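PDB 7LAO: aminoglycoside N(3)-acetyltransferase III from Serratia marcescens, which transfers the acetyl group of acetyl-CoA to the 3-amino group of 2-deoxystreptamine antibiotics such as gentamicin, kanamycin and tobramycin, giving resistance to them. Local coordinates for residues S53-M58 / G126-L132; R150-H154 / A253-V257. One frame throughout, in Å; residues are numbered along the deposited sequence.

Contact 1. Residues S53-M58 / G126-L132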
ATOM      1  N   SER A  53     -11.404  -5.831  17.787  1.00 28.87           N
ATOM      2  CA  SER A  53     -10.532  -6.978  17.742  1.00 34.22           C
ATOM      3  C   SER A  53     -10.810  -7.832  16.523  1.00 35.89           C
ATOM      4  O   SER A  53      -9.928  -8.579  16.119  1.00 35.40           O
ATOM      5  CB  SER A  53     -10.668  -7.793  19.030  1.00 37.55           C
ATOM      6  OG  SER A  53     -11.973  -8.316  19.146  1.00 43.30           O
ATOM      7  N   ALA A  54     -11.970  -7.669  15.861  1.00 34.27           N
ATOM      8  CA  ALA A  54     -12.261  -8.466  14.669  1.00 32.64           C
ATOM      9  C   ALA A  54     -11.789  -7.816  13.375  1.00 24.94           C
ATOM     10  O   ALA A  54     -11.754  -8.490  12.325  1.00 27.35           O
ATOM     11  CB  ALA A  54     -13.767  -8.733  14.568  1.00 44.99           C
ATOM     12  N   GLY A  55     -11.423  -6.533  13.418  1.00 26.65           N
ATOM     13  CA  GLY A  55     -10.947  -5.836  12.242  1.00 23.57           C
ATOM     14  C   GLY A  55      -9.494  -6.128  11.951  1.00 25.68           C
ATOM     15  O   GLY A  55      -8.717  -6.603  12.804  1.00 25.72           O
ATOM     16  N   THR A  56      -9.106  -5.799  10.736  1.00 22.68           N
ATOM     17  CA  THR A  56      -7.727  -5.958  10.311  1.00 20.95           C
ATOM     18  C   THR A  56      -7.221  -4.639   9.738  1.00 23.91           C
ATOM     19  O   THR A  56      -7.919  -3.957   8.997  1.00 23.42           O
ATOM     20  CB  THR A  56      -7.602  -7.085   9.281  1.00 23.28           C
ATOM     21  OG1 THR A  56      -7.895  -8.339   9.916  1.00 24.63           O
ATOM     22  CG2 THR A  56      -6.183  -7.179   8.750  1.00 21.26           C
ATOM     23  N   LEU A  57      -6.023  -4.232  10.130  1.00 24.97           N
ATOM     24  CA  LEU A  57      -5.417  -3.054   9.541  1.00 23.88           C
ATOM     25  C   LEU A  57      -4.307  -3.507   8.631  1.00 21.41           C
ATOM     26  O   LEU A  57      -3.617  -4.487   8.921  1.00 25.03           O
ATOM     27  CB  LEU A  57      -4.804  -2.123  10.624  1.00 22.30           C
ATOM     28  CG  LEU A  57      -5.694  -1.806  11.821  1.00 23.04           C
ATOM     29  CD1 LEU A  57      -4.916  -1.065  12.947  1.00 25.90           C
ATOM     30  CD2 LEU A  57      -6.912  -0.999  11.273  1.00 23.00           C
ATOM     31  N   MET A  58      -4.054  -2.719   7.605  1.00 22.20           N
ATOM     32  CA  MET A  58      -3.056  -3.093   6.626  1.00 20.03           C
ATOM     33  C   MET A  58      -2.314  -1.873   6.129  1.00 25.87           C
ATOM     34  O   MET A  58      -2.869  -0.761   6.048  1.00 27.06           O
ATOM     35  CB  MET A  58      -3.722  -3.800   5.453  1.00 21.49           C
ATOM     36  CG  MET A  58      -2.775  -4.344   4.405  1.00 29.82           C
ATOM     37  SD  MET A  58      -3.745  -5.329   3.170  1.00 30.45           S
ATOM     38  CE  MET A  58      -2.507  -5.604   1.900  1.00 29.72           C
ATOM     39  N   GLY A 126      -4.421  -8.297  12.726  1.00 26.84           N
ATOM     40  CA  GLY A 126      -5.799  -8.676  12.928  1.00 27.21           C
ATOM     41  C   GLY A 126      -6.067 -10.068  12.361  1.00 35.86           C
ATOM     42  O   GLY A 126      -5.155 -10.732  11.866  1.00 27.30           O
ATOM     43  N   PRO A 127      -7.322 -10.511  12.411  1.00 31.65           N
ATOM     44  CA  PRO A 127      -7.630 -11.903  11.970  1.00 27.96           C
ATOM     45  C   PRO A 127      -7.119 -12.232  10.586  1.00 27.10           C
ATOM     46  O   PRO A 127      -6.848 -13.416  10.318  1.00 30.09           O
ATOM     47  CB  PRO A 127      -9.170 -11.964  12.012  1.00 29.62           C
ATOM     48  CG  PRO A 127      -9.596 -10.799  12.951  1.00 29.16           C
ATOM     49  CD  PRO A 127      -8.523  -9.746  12.795  1.00 27.20           C
ATOM     50  N   LEU A 128      -7.076 -11.277   9.662  1.00 25.66           N
ATOM     51  CA  LEU A 128      -6.715 -11.599   8.283  1.00 25.05           C
ATOM     52  C   LEU A 128      -5.225 -11.438   8.049  1.00 25.13           C
ATOM     53  O   LEU A 128      -4.780 -11.484   6.913  1.00 25.36           O
ATOM     54  CB  LEU A 128      -7.545 -10.778   7.285  1.00 23.75           C
ATOM     55  CG  LEU A 128      -8.980 -11.232   7.178  1.00 28.18           C
ATOM     56  CD1 LEU A 128      -9.838 -10.192   6.384  1.00 24.62           C
ATOM     57  CD2 LEU A 128      -9.038 -12.635   6.456  1.00 31.07           C
ATOM     58  N   ALA A 129      -4.407 -11.368   9.111  1.00 25.98           N
ATOM     59  CA  ALA A 129      -3.022 -10.923   8.895  1.00 26.13           C
ATOM     60  C   ALA A 129      -2.227 -11.905   8.019  1.00 26.92           C
ATOM     61  O   ALA A 129      -1.496 -11.474   7.122  1.00 28.70           O
ATOM     62  CB  ALA A 129      -2.303 -10.717  10.235  1.00 27.53           C
ATOM     63  N   ALA A 130      -2.222 -13.206   8.372  1.00 28.29           N
ATOM     64  CA  ALA A 130      -1.489 -14.196   7.563  1.00 31.51           C
ATOM     65  C   ALA A 130      -2.151 -14.373   6.188  1.00 28.94           C
ATOM     66  O   ALA A 130      -1.469 -14.468   5.158  1.00 29.50           O
ATOM     67  CB  ALA A 130      -1.436 -15.546   8.270  1.00 31.60           C
ATOM     68  N   THR A 131      -3.478 -14.438   6.170  1.00 29.38           N
ATOM     69  CA  THR A 131      -4.215 -14.473   4.889  1.00 28.44           C
ATOM     70  C   THR A 131      -3.729 -13.368   3.936  1.00 36.11           C
ATOM     71  O   THR A 131      -3.447 -13.621   2.758  1.00 32.71           O
ATOM     72  CB  THR A 131      -5.730 -14.328   5.157  1.00 26.63           C
ATOM     73  OG1 THR A 131      -6.191 -15.412   5.947  1.00 30.91           O
ATOM     74  CG2 THR A 131      -6.596 -14.265   3.796  1.00 26.06           C
ATOM     75  N   LEU A 132      -3.571 -12.141   4.444  1.00 30.36           N
ATOM     76  CA  LEU A 132      -3.178 -11.053   3.562  1.00 30.73           C
ATOM     77  C   LEU A 132      -1.707 -11.138   3.167  1.00 36.58           C
ATOM     78  O   LEU A 132      -1.380 -10.937   1.976  1.00 32.45           O
ATOM     79  CB  LEU A 132      -3.493  -9.697   4.202  1.00 24.91           C
ATOM     80  CG  LEU A 132      -5.003  -9.508   4.293  1.00 24.82           C
ATOM     81  CD1 LEU A 132      -5.419  -8.293   5.228  1.00 21.60           C
ATOM     82  CD2 LEU A 132      -5.565  -9.321   2.893  1.00 26.99           C
TER

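Contact 2. Residues R150-H154 / A253-V257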
ATOM      1  N   ARG A 150      -6.184 -10.129  -2.361  1.00 30.72           N
ATOM      2  CA  ARG A 150      -6.970 -10.669  -1.260  1.00 25.25           C
ATOM      3  C   ARG A 150      -7.596  -9.564  -0.434  1.00 21.36           C
ATOM      4  O   ARG A 150      -8.671  -9.761   0.142  1.00 25.22           O
ATOM      5  CB  ARG A 150      -6.090 -11.618  -0.412  1.00 27.84           C
ATOM      6  CG  ARG A 150      -5.620 -12.833  -1.318  1.00 28.24           C
ATOM      7  CD  ARG A 150      -4.790 -13.887  -0.574  1.00 30.45           C
ATOM      8  NE  ARG A 150      -3.517 -13.315  -0.098  1.00 33.35           N
ATOM      9  CZ  ARG A 150      -2.393 -13.225  -0.813  1.00 32.39           C
ATOM     10  NH1 ARG A 150      -2.318 -13.651  -2.058  1.00 32.42           N
ATOM     11  NH2 ARG A 150      -1.326 -12.726  -0.271  1.00 29.34           N
ATOM     12  N   PHE A 151      -6.926  -8.426  -0.332  1.00 21.74           N
ATOM     13  CA  PHE A 151      -7.504  -7.252   0.337  1.00 22.35           C
ATOM     14  C   PHE A 151      -8.812  -6.850  -0.348  1.00 24.06           C
ATOM     15  O   PHE A 151      -9.837  -6.643   0.324  1.00 21.67           O
ATOM     16  CB  PHE A 151      -6.487  -6.114   0.314  1.00 19.88           C
ATOM     17  CG  PHE A 151      -7.065  -4.739   0.689  1.00 24.43           C
ATOM     18  CD1 PHE A 151      -7.351  -4.396   2.027  1.00 29.03           C
ATOM     19  CD2 PHE A 151      -7.257  -3.802  -0.292  1.00 24.43           C
ATOM     20  CE1 PHE A 151      -7.866  -3.089   2.333  1.00 24.33           C
ATOM     21  CE2 PHE A 151      -7.753  -2.495   0.001  1.00 26.08           C
ATOM     22  CZ  PHE A 151      -8.070  -2.158   1.288  1.00 28.47           C
ATOM     23  N   VAL A 152      -8.816  -6.835  -1.690  1.00 23.39           N
ATOM     24  CA  VAL A 152     -10.055  -6.542  -2.451  1.00 24.47           C
ATOM     25  C   VAL A 152     -11.084  -7.643  -2.245  1.00 28.93           C
ATOM     26  O   VAL A 152     -12.248  -7.359  -1.952  1.00 23.11           O
ATOM     27  CB  VAL A 152      -9.748  -6.366  -3.947  1.00 22.95           C
ATOM     28  CG1 VAL A 152     -11.042  -6.188  -4.775  1.00 29.21           C
ATOM     29  CG2 VAL A 152      -8.796  -5.209  -4.108  1.00 19.88           C
ATOM     30  N   GLY A 153     -10.656  -8.937  -2.363  1.00 21.18           N
ATOM     31  CA  GLY A 153     -11.607 -10.036  -2.200  1.00 25.26           C
ATOM     32  C   GLY A 153     -12.255 -10.114  -0.827  1.00 29.21           C
ATOM     33  O   GLY A 153     -13.372 -10.620  -0.685  1.00 28.58           O
ATOM     34  N   HIS A 154     -11.585  -9.616   0.211  1.00 27.22           N
ATOM     35  CA  HIS A 154     -12.143  -9.617   1.552  1.00 23.12           C
ATOM     36  C   HIS A 154     -12.891  -8.312   1.875  1.00 23.43           C
ATOM     37  O   HIS A 154     -13.220  -8.066   3.032  1.00 27.56           O
ATOM     38  CB  HIS A 154     -11.021  -9.878   2.594  1.00 23.38           C
ATOM     39  CG  HIS A 154     -10.628 -11.325   2.642  1.00 28.11           C
ATOM     40  ND1 HIS A 154     -11.331 -12.244   3.376  1.00 34.00           N
ATOM     41  CD2 HIS A 154      -9.659 -12.013   1.991  1.00 34.03           C
ATOM     42  CE1 HIS A 154     -10.805 -13.448   3.191  1.00 42.74           C
ATOM     43  NE2 HIS A 154      -9.802 -13.342   2.333  1.00 38.67           N
ATOM     44  N   ALA A 253     -12.928  -0.733  -1.436  1.00 23.14           N
ATOM     45  CA  ALA A 253     -11.880  -1.159  -2.364  1.00 23.19           C
ATOM     46  C   ALA A 253     -12.449  -1.892  -3.587  1.00 24.31           C
ATOM     47  O   ALA A 253     -11.962  -1.696  -4.694  1.00 28.85           O
ATOM     48  CB  ALA A 253     -10.838  -2.092  -1.704  1.00 26.12           C
ATOM     49  N   GLN A 254     -13.445  -2.745  -3.399  1.00 26.00           N
ATOM     50  CA  GLN A 254     -14.000  -3.458  -4.563  1.00 27.61           C
ATOM     51  C   GLN A 254     -14.558  -2.471  -5.585  1.00 26.83           C
ATOM     52  O   GLN A 254     -14.437  -2.663  -6.802  1.00 29.79           O
ATOM     53  CB  GLN A 254     -15.064  -4.458  -4.104  1.00 30.18           C
ATOM     54  CG  GLN A 254     -14.445  -5.664  -3.334  1.00 37.30           C
ATOM     55  CD  GLN A 254     -15.422  -6.744  -2.760  1.00 45.86           C
ATOM     56  OE1 GLN A 254     -16.598  -6.501  -2.485  1.00 52.28           O
ATOM     57  NE2 GLN A 254     -14.881  -7.938  -2.537  1.00 45.08           N
ATOM     58  N   ASP A 255     -15.184  -1.415  -5.095  1.00 29.34           N
ATOM     59  CA  ASP A 255     -15.882  -0.475  -5.970  1.00 26.77           C
ATOM     60  C   ASP A 255     -14.904   0.408  -6.735  1.00 26.58           C
ATOM     61  O   ASP A 255     -15.043   0.577  -7.953  1.00 27.00           O
ATOM     62  CB  ASP A 255     -16.847   0.363  -5.153  1.00 29.21           C
ATOM     63  CG  ASP A 255     -17.962   0.960  -6.038  1.00 33.31           C
ATOM     64  OD1 ASP A 255     -18.053   2.166  -6.120  1.00 30.62           O
ATOM     65  OD2 ASP A 255     -18.684   0.211  -6.691  1.00 30.93           O
ATOM     66  N   ILE A 256     -13.844   0.872  -6.082  1.00 22.82           N
ATOM     67  CA  ILE A 256     -12.916   1.731  -6.802  1.00 22.04           C
ATOM     68  C   ILE A 256     -12.062   0.931  -7.764  1.00 24.61           C
ATOM     69  O   ILE A 256     -11.648   1.448  -8.821  1.00 27.45           O
ATOM     70  CB  ILE A 256     -12.060   2.557  -5.833  1.00 22.46           C
ATOM     71  CG1 ILE A 256     -11.532   3.784  -6.571  1.00 27.26           C
ATOM     72  CG2 ILE A 256     -10.912   1.648  -5.163  1.00 20.89           C
ATOM     73  CD1 ILE A 256     -10.918   4.802  -5.635  1.00 31.74           C
ATOM     74  N   VAL A 257     -11.796  -0.344  -7.448  1.00 27.96           N
ATOM     75  CA  VAL A 257     -11.088  -1.189  -8.385  1.00 28.46           C
ATOM     76  C   VAL A 257     -11.981  -1.470  -9.593  1.00 25.94           C
ATOM     77  O   VAL A 257     -11.531  -1.426 -10.741  1.00 28.20           O
ATOM     78  CB  VAL A 257     -10.630  -2.480  -7.671  1.00 29.42           C
ATOM     79  CG1 VAL A 257     -10.306  -3.606  -8.680  1.00 29.83           C
ATOM     80  CG2 VAL A 257      -9.415  -2.155  -6.827  1.00 24.85           C
TER

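Contact 1. Residues S53-M58 / G126-L132
Where strand 56-60 begins, Thr56 comes within 4.2 Å of Gly126, CA to CA, and Gly126 to Ala129 forms a type I beta turn that leads into helix 129-133. Strand 56-60 pairs antiparallel with strand 122-125 in the mixed sheet, Leu57 bonding to Val125, so the turn carries the chain from the neighbouring strand into the helix packed beside Thr56 and Met58. Thr56 points at this turn. Its OG1 lies beside the backbone N, anti to the carbonyl carbon (chi1 -67°), and accepts a nearly straight hydrogen bond from Leu128 N (3.1 Å, 165° at the hydrogen). The same torsion sets the methyl anti to the backbone N, and there Thr56 CG2 meets Leu132 CD1 tip to tip at 3.8 Å, one helical turn on from Leu128, whose side chain crosses that of Thr56 at about a right angle. Met58 continues the apolar patch with an extended side chain that brings SD to 4.0 Å from Leu132 CD1. The ring of Pro127 rests against carbonyl oxygens of the loop before the strand, with CD 3.1 Å from Gly55 O and CG 3.2 Å from Ala54 O. Gly126, at phi 128°, brings its CA to 3.6 Å from Gly55 O in a CA-H...O contact; the same oxygen accepts a hydrogen bond from Arg48 NH1. Thr56 thus divides its two branches by chemistry: the hydroxyl accepts the amide of the residue at the N-cap position, just ahead of the helix, and the methyl joins Leu132 beside Met58 in an apolar patch.

Contact 2. Residues R150-H154 / A253-V257
The end of helix 147-153 and the first turn of helix 253-268 meet in a helix-helix contact beside the mixed sheet, and Val152 stands at its centre. Val152 and Gln254 come closest along the backbone, 5.4 Å between CA atoms. The two methyls of Val152 serve different neighbours. CG1, anti to the backbone N (chi1 175°), lies 3.7 Å from Gln254 CG, while CG2 turns to the next helical turn and meets Val257 CG2 at 4.1 Å. Ala253 fills the deeper side with a single methyl: its CB approaches the Phe151 ring obliquely, 3.5 Å from CE2, with CZ a little farther off. Phe151 reaches it because its CG is anti to the backbone N (chi1 167°), which swings the far end of the ring toward Ala253.

Helix 253-268 follows directly on strand 246-252, an antiparallel neighbour of strand 157-161, and helix 147-153 precedes 157-161 in the chain; the contact therefore joins helices attached to two adjoining strands. A backbone hydrogen bond between Ala253 and Gly156 ties the same two connections. The Phe151 ring also packs on Leu23 and Met25 of the central strand 23-28, and Val170 of helix 170-177 touches both Phe151 and Val152.

At the outer rim the contact turns polar. Gln254, its chain extended beyond CG, reaches across to helix 147-153 and gives a weak, bent hydrogen bond from NE2 to Val152 O (2.8 Å, 130° at the hydrogen). This carbonyl belongs to the last turn of its helix, so the side-chain amide reaches a backbone oxygen near the C-terminal end; Gly153 O lies farther from NE2, at 3.6 Å.

Overall arrangement
Both segments of contact 1 precede those of contact 2 in the sequence, and the centres of the two contacts lie 15 Å apart. Consecutive helices 129-133 and 147-153 join them: Arg150 holds the first helix from the second, with NH2 to Leu132 O and NE to Thr131 O, both 2.9 Å and probable hydrogen bonds. Leu132 CD2 also packs on Phe151 N. Leu23, on the central strand 23-28, touches Thr56 and Leu132 of contact 1 and Phe151 and His154 of contact 2. Bound by Arg150 and both resting on Leu23, the two helices link the strand 56-60 side of the seven-stranded mixed sheet to helix 253-268, which follows strand 246-252.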